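Local coordinates for protein apoptosis regulator Bcl-2 homolog (Canarypox virus, PDB 5WOS) that inhibits host cell apoptosis by binding the BH3 regions of pro-apoptotic Bcl-2 family proteins, supposedly preventing the activation of BAK1 and BAX, at residues I23-I28 / N37-D42; K50-I55 / R94-I99. All coordinates share one frame; numbering follows the deposited sequence.

Interaction 1: I23-I28 / N37-D42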
loop_
_atom_site.group_PDB
_atom_site.type_symbol
_atom_site.label_atom_id
_atom_site.label_comp_id
_atom_site.label_asym_id
_atom_site.label_seq_id
_atom_site.Cartn_x
_atom_site.Cartn_y
_atom_site.Cartn_z
ATOM N N ILE A 23 5.337 2.711 -5.229
ATOM C CA ILE A 23 4.446 3.248 -4.207
ATOM C C ILE A 23 4.499 4.769 -4.206
ATOM O O ILE A 23 3.466 5.443 -4.116
ATOM C CB ILE A 23 4.810 2.672 -2.827
ATOM C CG1 ILE A 23 4.693 1.145 -2.836
ATOM C CG2 ILE A 23 3.911 3.275 -1.751
ATOM C CD1 ILE A 23 5.142 0.490 -1.553
ATOM N N GLN A 24 5.703 5.336 -4.282
ATOM C CA GLN A 24 5.834 6.788 -4.259
ATOM C C GLN A 24 5.049 7.429 -5.398
ATOM O O GLN A 24 4.353 8.430 -5.197
ATOM C CB GLN A 24 7.311 7.171 -4.331
ATOM C CG GLN A 24 7.631 8.527 -3.738
ATOM C CD GLN A 24 9.070 8.623 -3.277
ATOM O OE1 GLN A 24 9.957 7.967 -3.825
ATOM N NE2 GLN A 24 9.307 9.435 -2.252
ATOM N N ASN A 25 5.127 6.854 -6.595
ATOM C CA ASN A 25 4.453 7.457 -7.736
ATOM C C ASN A 25 2.949 7.211 -7.717
ATOM O O ASN A 25 2.186 8.068 -8.177
ATOM C CB ASN A 25 5.068 6.939 -9.038
ATOM C CG ASN A 25 6.306 7.722 -9.444
ATOM O OD1 ASN A 25 6.205 8.794 -10.037
ATOM N ND2 ASN A 25 7.480 7.189 -9.126
ATOM N N TYR A 26 2.493 6.070 -7.195
ATOM C CA TYR A 26 1.054 5.862 -7.098
ATOM C C TYR A 26 0.433 6.823 -6.091
ATOM O O TYR A 26 -0.638 7.390 -6.343
ATOM C CB TYR A 26 0.737 4.416 -6.724
ATOM C CG TYR A 26 -0.750 4.162 -6.625
ATOM C CD1 TYR A 26 -1.351 3.899 -5.403
ATOM C CD2 TYR A 26 -1.555 4.216 -7.751
ATOM C CE1 TYR A 26 -2.709 3.684 -5.311
ATOM C CE2 TYR A 26 -2.909 3.997 -7.670
ATOM C CZ TYR A 26 -3.483 3.734 -6.447
ATOM O OH TYR A 26 -4.839 3.518 -6.362
ATOM N N PHE A 27 1.083 7.022 -4.944
ATOM C CA PHE A 27 0.584 8.000 -3.985
ATOM C C PHE A 27 0.518 9.381 -4.623
ATOM O O PHE A 27 -0.504 10.071 -4.536
ATOM C CB PHE A 27 1.468 8.021 -2.735
ATOM C CG PHE A 27 1.310 6.815 -1.846
ATOM C CD1 PHE A 27 0.587 5.704 -2.257
ATOM C CD2 PHE A 27 1.883 6.797 -0.586
ATOM C CE1 PHE A 27 0.448 4.603 -1.431
ATOM C CE2 PHE A 27 1.745 5.703 0.240
ATOM C CZ PHE A 27 1.026 4.606 -0.182
ATOM N N ILE A 28 1.600 9.792 -5.288
ATOM C CA ILE A 28 1.602 11.063 -6.010
ATOM C C ILE A 28 0.427 11.121 -6.978
ATOM O O ILE A 28 -0.374 12.065 -6.960
ATOM C CB ILE A 28 2.943 11.256 -6.741
ATOM C CG1 ILE A 28 4.069 11.472 -5.728
ATOM C CG2 ILE A 28 2.872 12.436 -7.705
ATOM C CD1 ILE A 28 5.449 11.365 -6.322
ATOM N N ASN A 37 2.946 7.728 -15.228
ATOM C CA ASN A 37 3.436 6.586 -15.994
ATOM C C ASN A 37 4.812 6.827 -16.598
ATOM O O ASN A 37 5.491 5.860 -16.958
ATOM C CB ASN A 37 2.456 6.239 -17.115
ATOM C CG ASN A 37 1.097 5.847 -16.596
ATOM O OD1 ASN A 37 0.963 5.352 -15.478
ATOM N ND2 ASN A 37 0.074 6.062 -17.411
ATOM N N PHE A 38 5.232 8.083 -16.734
ATOM C CA PHE A 38 6.501 8.413 -17.369
ATOM C C PHE A 38 7.540 8.924 -16.380
ATOM O O PHE A 38 8.572 9.458 -16.801
ATOM C CB PHE A 38 6.266 9.438 -18.477
ATOM C CG PHE A 38 5.155 9.060 -19.417
ATOM C CD1 PHE A 38 5.237 7.901 -20.175
ATOM C CD2 PHE A 38 4.028 9.858 -19.539
ATOM C CE1 PHE A 38 4.219 7.547 -21.036
ATOM C CE2 PHE A 38 3.006 9.509 -20.401
ATOM C CZ PHE A 38 3.102 8.353 -21.152
ATOM N N HIS A 39 7.291 8.785 -15.077
ATOM C CA HIS A 39 8.294 9.051 -14.057
ATOM C C HIS A 39 8.801 7.789 -13.382
ATOM O O HIS A 39 9.842 7.838 -12.720
ATOM C CB HIS A 39 7.731 9.982 -12.973
ATOM C CG HIS A 39 7.302 11.320 -13.486
ATOM N ND1 HIS A 39 6.059 11.542 -14.040
ATOM C CD2 HIS A 39 7.949 12.509 -13.527
ATOM C CE1 HIS A 39 5.960 12.808 -14.401
ATOM N NE2 HIS A 39 7.093 13.417 -14.101
ATOM N N VAL A 40 8.098 6.670 -13.534
ATOM C CA VAL A 40 8.429 5.421 -12.859
ATOM C C VAL A 40 9.457 4.665 -13.683
ATOM O O VAL A 40 9.501 4.755 -14.914
ATOM C CB VAL A 40 7.172 4.553 -12.621
ATOM C CG1 VAL A 40 6.221 5.241 -11.660
ATOM C CG2 VAL A 40 6.471 4.223 -13.938
ATOM N N GLU A 41 10.280 3.888 -12.979
ATOM C CA GLU A 41 11.290 3.064 -13.632
ATOM C C GLU A 41 10.651 1.942 -14.443
ATOM O O GLU A 41 11.053 1.689 -15.585
ATOM C CB GLU A 41 12.239 2.501 -12.570
ATOM C CG GLU A 41 13.207 1.429 -13.050
ATOM C CD GLU A 41 14.058 0.878 -11.920
ATOM O OE1 GLU A 41 14.332 1.631 -10.960
ATOM O OE2 GLU A 41 14.440 -0.309 -11.982
ATOM N N ASP A 42 9.656 1.263 -13.872
ATOM C CA ASP A 42 9.012 0.105 -14.490
ATOM C C ASP A 42 7.574 0.485 -14.824
ATOM O O ASP A 42 6.708 0.509 -13.946
ATOM C CB ASP A 42 9.069 -1.099 -13.556
ATOM C CG ASP A 42 8.397 -2.326 -14.140
ATOM O OD1 ASP A 42 7.997 -2.293 -15.323
ATOM O OD2 ASP A 42 8.267 -3.325 -13.403
#

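Interaction 2: K50-I55 / R94-I99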
loop_
_atom_site.group_PDB
_atom_site.type_symbol
_atom_site.label_atom_id
_atom_site.label_comp_id
_atom_site.label_asym_id
_atom_site.label_seq_id
_atom_site.Cartn_x
_atom_site.Cartn_y
_atom_site.Cartn_z
ATOM N N LYS A 50 -1.234 0.121 -10.343
ATOM C CA LYS A 50 -2.115 1.283 -10.302
ATOM C C LYS A 50 -3.573 0.868 -10.444
ATOM O O LYS A 50 -4.447 1.381 -9.734
ATOM C CB LYS A 50 -1.731 2.278 -11.401
ATOM C CG LYS A 50 -2.494 3.598 -11.348
ATOM C CD LYS A 50 -2.000 4.587 -12.404
ATOM C CE LYS A 50 -2.225 4.081 -13.819
ATOM N NZ LYS A 50 -3.663 3.762 -14.078
ATOM N N ASN A 51 -3.857 -0.068 -11.352
ATOM C CA ASN A 51 -5.234 -0.506 -11.553
ATOM C C ASN A 51 -5.707 -1.381 -10.402
ATOM O O ASN A 51 -6.851 -1.254 -9.948
ATOM C CB ASN A 51 -5.356 -1.257 -12.878
ATOM C CG ASN A 51 -5.283 -0.336 -14.075
ATOM O OD1 ASN A 51 -5.746 0.805 -14.029
ATOM N ND2 ASN A 51 -4.696 -0.823 -15.154
ATOM N N MET A 52 -4.846 -2.277 -9.919
ATOM C CA MET A 52 -5.214 -3.130 -8.793
ATOM C C MET A 52 -5.675 -2.298 -7.603
ATOM O O MET A 52 -6.702 -2.596 -6.981
ATOM C CB MET A 52 -4.034 -4.014 -8.398
ATOM C CG MET A 52 -3.730 -5.125 -9.382
ATOM S SD MET A 52 -2.348 -6.130 -8.825
ATOM C CE MET A 52 -2.391 -7.460 -10.022
ATOM N N CYS A 53 -4.925 -1.247 -7.267
ATOM C CA CYS A 53 -5.288 -0.418 -6.122
ATOM C C CYS A 53 -6.533 0.412 -6.407
ATOM O O CYS A 53 -7.327 0.667 -5.495
ATOM C CB CYS A 53 -4.121 0.494 -5.739
ATOM S SG CYS A 53 -2.638 -0.383 -5.184
ATOM N N ASP A 54 -6.723 0.839 -7.656
ATOM C CA ASP A 54 -7.903 1.628 -7.994
ATOM C C ASP A 54 -9.176 0.795 -7.920
ATOM O O ASP A 54 -10.257 1.345 -7.680
ATOM C CB ASP A 54 -7.750 2.239 -9.387
ATOM C CG ASP A 54 -6.779 3.404 -9.413
ATOM O OD1 ASP A 54 -6.268 3.783 -8.338
ATOM O OD2 ASP A 54 -6.525 3.943 -10.511
ATOM N N ILE A 55 -9.077 -0.520 -8.132
ATOM C CA ILE A 55 -10.236 -1.391 -7.953
ATOM C C ILE A 55 -10.563 -1.532 -6.472
ATOM O O ILE A 55 -11.723 -1.410 -6.060
ATOM C CB ILE A 55 -9.989 -2.768 -8.596
ATOM C CG1 ILE A 55 -9.629 -2.629 -10.079
ATOM C CG2 ILE A 55 -11.229 -3.645 -8.459
ATOM C CD1 ILE A 55 -8.950 -3.857 -10.651
ATOM N N ARG A 94 -2.914 -9.142 -0.137
ATOM C CA ARG A 94 -2.746 -8.351 1.076
ATOM C C ARG A 94 -1.770 -7.202 0.855
ATOM O O ARG A 94 -2.006 -6.082 1.325
ATOM C CB ARG A 94 -2.286 -9.253 2.221
ATOM C CG ARG A 94 -3.353 -10.240 2.656
ATOM C CD ARG A 94 -2.844 -11.249 3.669
ATOM N NE ARG A 94 -3.901 -12.172 4.072
ATOM C CZ ARG A 94 -3.809 -13.028 5.083
ATOM N NH1 ARG A 94 -2.705 -13.088 5.813
ATOM N NH2 ARG A 94 -4.831 -13.821 5.369
ATOM N N VAL A 95 -0.672 -7.456 0.139
ATOM C CA VAL A 95 0.306 -6.404 -0.131
ATOM C C VAL A 95 -0.340 -5.257 -0.900
ATOM O O VAL A 95 -0.083 -4.080 -0.617
ATOM C CB VAL A 95 1.517 -6.983 -0.890
ATOM C CG1 VAL A 95 2.446 -5.878 -1.356
ATOM C CG2 VAL A 95 2.276 -7.961 -0.002
ATOM N N ILE A 96 -1.183 -5.578 -1.884
ATOM C CA ILE A 96 -1.833 -4.533 -2.669
ATOM C C ILE A 96 -2.844 -3.774 -1.817
ATOM O O ILE A 96 -2.937 -2.541 -1.892
ATOM C CB ILE A 96 -2.489 -5.142 -3.922
ATOM C CG1 ILE A 96 -1.423 -5.705 -4.872
ATOM C CG2 ILE A 96 -3.361 -4.114 -4.631
ATOM C CD1 ILE A 96 -0.533 -4.660 -5.514
ATOM N N SER A 97 -3.622 -4.494 -1.004
ATOM C CA SER A 97 -4.589 -3.844 -0.124
ATOM C C SER A 97 -3.909 -2.846 0.806
ATOM O O SER A 97 -4.460 -1.776 1.089
ATOM C CB SER A 97 -5.340 -4.901 0.684
ATOM O OG SER A 97 -5.903 -5.869 -0.178
ATOM N N ILE A 98 -2.717 -3.187 1.301
ATOM C CA ILE A 98 -1.949 -2.261 2.130
ATOM C C ILE A 98 -1.614 -0.998 1.345
ATOM O O ILE A 98 -1.790 0.126 1.830
ATOM C CB ILE A 98 -0.678 -2.954 2.650
ATOM C CG1 ILE A 98 -1.042 -4.009 3.692
ATOM C CG2 ILE A 98 0.315 -1.936 3.232
ATOM C CD1 ILE A 98 0.011 -5.083 3.854
ATOM N N ILE A 99 -1.115 -1.168 0.121
ATOM C CA ILE A 99 -0.730 -0.021 -0.694
ATOM C C ILE A 99 -1.939 0.864 -0.964
ATOM O O ILE A 99 -1.859 2.096 -0.878
ATOM C CB ILE A 99 -0.072 -0.499 -2.002
ATOM C CG1 ILE A 99 1.227 -1.253 -1.696
ATOM C CG2 ILE A 99 0.209 0.679 -2.932
ATOM C CD1 ILE A 99 1.740 -2.088 -2.861
#

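Interaction 1: I23-I28 / N37-D42
Asn25, on helix 14-32, meets Val40 and His39 of the loop that leads from this helix into helix 43-69. The backbones are nearest at Asn25 and Val40, whose CA atoms stand 6.8 Å apart, and the gap is bridged by the Asn25 side chain from one side and a Val40 methyl from the other. The Asn25 CB is directed at the loop, and with CG anti to its own carbonyl carbon (chi1 -84°) the amide lies against that methyl. Val40 CG1 is 3.3 Å from both CB and CG of Asn25 and 3.4 Å from its ND2, a close contact in which the valine touches the root of the amide and its nitrogen branch more closely than its oxygen. Val40 presents CG1 by keeping it beside its backbone N (chi1 -65°), the two side chains running at a slant to each other. The oxygen branch turns to His39 instead, where Asn25 OD1 approaches His39 CB at 3.5 Å. The imidazole continues away from the helix; its plane is inclined by 25° to that of the amide, and OD1 approaches it obliquely. No hydrogen bond joins the two segments here. The amide's polar ends are engaged close by: OD1 accepts from Arg36 NE in the same loop, and ND2 donates to the backbone oxygen of Asn21, one turn earlier in the helix. Asn21 OD1 in turn accepts from the backbone N of Glu41. Two hydrogen bonds, one at each end, should restrict rotation of this buried amide, while its contact with Val40 and His39 is van der Waals only.

Interaction 2: K50-I55 / R94-I99
Helices 43-69 and 92-112 cross steeply where residues 50-55 meet residues 94-99, their local axes 9.1 Å apart at closest approach with a signed angle of -74°, and the backbones nearest at Cys53 and Ile96, whose CA atoms are 6.4 Å apart. Ile96 points at the opposite helix and divides its branches between two neighbours. With CG1 beside the backbone N (chi1 -66°), Ile96 CG2 is left anti to it and touches Met52 CB at 3.8 Å and Cys53 SG at 3.8 Å. The CG1-CD1 arm faces the thioether, Met52 SD lying 4.1 Å from Ile96 CD1; the methionine is extended beyond CG and crosses the isoleucine at about a right angle. Cys53 SG also packs on Ile99 CG2, at 3.8 Å, and therefore sits against methyls from two successive turns of helix 92-112. Beyond the segments, Met52 reaches an aromatic side chain of the bound peptide, while Arg94 forms a salt bridge with an acidic one, as expected of the BH3-binding groove of a Bcl-2 fold. The contact itself is wholly apolar: sulfur and methyl groups join the two helices through dispersion and the exclusion of water, with no directional bond between them.

In the fold
From the N terminus, helix 14-32 supplies the first half of interaction 1, and the chain then turns back through the loop so that 37-42 lies against it, closing a short local loop. Helix 43-69 follows at once and carries 50-55, whose partner 94-99 comes only after helix 78-86, making interaction 2 a much longer closure. The two contacts are in series, neither nested nor crossed, with centres about 14 Å apart. Segment 23-28 also reaches interaction 2 through Tyr26, whose OH probably hydrogen-bonds Asp54 OD1 and packs on Cys53, while Phe27 touches the Ile99 backbone. Interaction 1 lies toward the periphery, between a helix and its following loop; interaction 2 joins two helices nearer the centre.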